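Local coordinates for protein aldo-keto reductase family 1 member C1 (PDB 1QWK) that probably reduces aldehydes and ketones with NADPH, as an aldose reductase-like member of the aldo-keto reductase family, at residues T33-A38 with G59-E64. Numbering follows the deposited sequence.
Sequences TAVKTA and GTAIKE
Lys36 and Ala61 mark where helix segments 33-38 and 59-64 come nearest, their CA atoms 6.5 Å apart. The segments run in the same general direction, their axes inclined by 38° and separated by 9.1 Å at closest approach. On the buried side, Val35 points toward the other helix and meets Ala61 with one branch: CG1 of Val35, held anti to the backbone N (chi1 171°), lies 3.8 Å from CB of Ala61, and CB of Val35 is almost as near. A single methyl at Ala61 is small enough to meet Val35 at this axis spacing; Val35 also rests on Leu21 of strand 21-22. Nearer the surface, a long, flexible lysine can span the gap while its stem passes Ala61, and a bend at chi3 (71°) brings the ammonium group of Lys36 across to the acidic side chains of the other helix. NZ of Lys36 meets OE1 of Glu64 at 2.9 Å, a salt bridge made on the anti side of the carboxylate and slightly out of its plane. The two side chains cross at about a right angle, and the same NZ also bridges to Glu68, one turn further along. With an alanine at Lys36, both carboxylates would probably lose the ammonium group they share, and the methyl of Ala61 the aliphatic stem beside it. Apolar contact inside and ion pairs outside thus join helices 28-41 and 55-68, consecutive outer helices of the TIM barrel, connected through strand 45-47 in the repeating beta-alpha order of aldo-keto reductases.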
loop_
_atom_site.group_PDB
_atom_site.type_symbol
_atom_site.label_atom_id
_atom_site.label_comp_id
_atom_site.label_asym_id
_atom_site.label_seq_id
_atom_site.Cartn_x
_atom_site.Cartn_y
_atom_site.Cartn_z
ATOM N N THR A 33 -8.368 -14.373 -9.180
ATOM C CA THR A 33 -8.001 -14.153 -10.578
ATOM C C THR A 33 -6.965 -13.036 -10.690
ATOM O O THR A 33 -6.043 -13.109 -11.502
ATOM C CB THR A 33 -9.229 -13.755 -11.422
ATOM O OG1 THR A 33 -10.228 -14.779 -11.327
ATOM C CG2 THR A 33 -8.836 -13.574 -12.880
ATOM N N ALA A 34 -7.125 -12.002 -9.869
ATOM C CA ALA A 34 -6.208 -10.871 -9.878
ATOM C C ALA A 34 -4.802 -11.276 -9.438
ATOM O O ALA A 34 -3.814 -10.895 -10.064
ATOM C CB ALA A 34 -6.740 -9.759 -8.973
ATOM N N VAL A 35 -4.715 -12.047 -8.360
ATOM C CA VAL A 35 -3.422 -12.481 -7.852
ATOM C C VAL A 35 -2.690 -13.348 -8.871
ATOM O O VAL A 35 -1.517 -13.114 -9.163
ATOM C CB VAL A 35 -3.575 -13.266 -6.521
ATOM C CG1 VAL A 35 -2.251 -13.904 -6.127
ATOM C CG2 VAL A 35 -4.039 -12.322 -5.416
ATOM N N LYS A 36 -3.380 -14.342 -9.425
ATOM C CA LYS A 36 -2.750 -15.224 -10.404
ATOM C C LYS A 36 -2.308 -14.477 -11.656
ATOM O O LYS A 36 -1.244 -14.754 -12.211
ATOM C CB LYS A 36 -3.701 -16.366 -10.771
ATOM C CG LYS A 36 -4.126 -17.184 -9.562
ATOM C CD LYS A 36 -4.965 -18.400 -9.940
ATOM C CE LYS A 36 -4.130 -19.466 -10.628
ATOM N NZ LYS A 36 -4.959 -20.654 -10.984
ATOM N N THR A 37 -3.121 -13.523 -12.098
ATOM C CA THR A 37 -2.783 -12.740 -13.281
ATOM C C THR A 37 -1.543 -11.896 -13.008
ATOM O O THR A 37 -0.633 -11.812 -13.838
ATOM C CB THR A 37 -3.939 -11.800 -13.678
ATOM O OG1 THR A 37 -5.097 -12.579 -14.013
ATOM C CG2 THR A 37 -3.544 -10.953 -14.876
ATOM N N ALA A 38 -1.509 -11.277 -11.832
ATOM C CA ALA A 38 -0.390 -10.425 -11.449
ATOM C C ALA A 38 0.911 -11.212 -11.346
ATOM O O ALA A 38 1.943 -10.800 -11.880
ATOM C CB ALA A 38 -0.693 -9.737 -10.120
ATOM N N GLY A 59 -4.887 -16.830 0.035
ATOM C CA GLY A 59 -4.187 -18.039 0.432
ATOM C C GLY A 59 -4.435 -19.132 -0.589
ATOM O O GLY A 59 -3.533 -19.897 -0.938
ATOM N N THR A 60 -5.668 -19.200 -1.077
ATOM C CA THR A 60 -6.037 -20.197 -2.074
ATOM C C THR A 60 -5.302 -19.903 -3.380
ATOM O O THR A 60 -4.790 -20.810 -4.036
ATOM C CB THR A 60 -7.563 -20.198 -2.315
ATOM O OG1 THR A 60 -8.231 -20.580 -1.106
ATOM C CG2 THR A 60 -7.939 -21.182 -3.421
ATOM N N ALA A 61 -5.240 -18.627 -3.748
ATOM C CA ALA A 61 -4.558 -18.225 -4.970
ATOM C C ALA A 61 -3.085 -18.621 -4.920
ATOM O O ALA A 61 -2.544 -19.172 -5.879
ATOM C CB ALA A 61 -4.691 -16.717 -5.173
ATOM N N ILE A 62 -2.435 -18.332 -3.797
ATOM C CA ILE A 62 -1.024 -18.662 -3.632
ATOM C C ILE A 62 -0.822 -20.172 -3.699
ATOM O O ILE A 62 0.127 -20.654 -4.315
ATOM C CB ILE A 62 -0.488 -18.140 -2.288
ATOM C CG1 ILE A 62 -0.528 -16.606 -2.285
ATOM C CG2 ILE A 62 0.930 -18.649 -2.058
ATOM C CD1 ILE A 62 -0.125 -15.980 -0.966
ATOM N N LYS A 63 -1.727 -20.912 -3.067
ATOM C CA LYS A 63 -1.646 -22.364 -3.061
ATOM C C LYS A 63 -1.661 -22.887 -4.500
ATOM O O LYS A 63 -0.835 -23.719 -4.875
ATOM C CB LYS A 63 -2.820 -22.948 -2.272
ATOM C CG LYS A 63 -2.659 -24.414 -1.896
ATOM C CD LYS A 63 -3.854 -24.906 -1.091
ATOM C CE LYS A 63 -3.581 -26.255 -0.436
ATOM N NZ LYS A 63 -3.269 -27.325 -1.426
ATOM N N GLU A 64 -2.596 -22.388 -5.303
ATOM C CA GLU A 64 -2.709 -22.802 -6.698
ATOM C C GLU A 64 -1.453 -22.449 -7.492
ATOM O O GLU A 64 -0.986 -23.242 -8.313
ATOM C CB GLU A 64 -3.935 -22.151 -7.347
ATOM C CG GLU A 64 -5.261 -22.787 -6.953
ATOM C CD GLU A 64 -6.462 -22.026 -7.488
ATOM O OE1 GLU A 64 -6.455 -21.650 -8.682
ATOM O OE2 GLU A 64 -7.423 -21.810 -6.719
#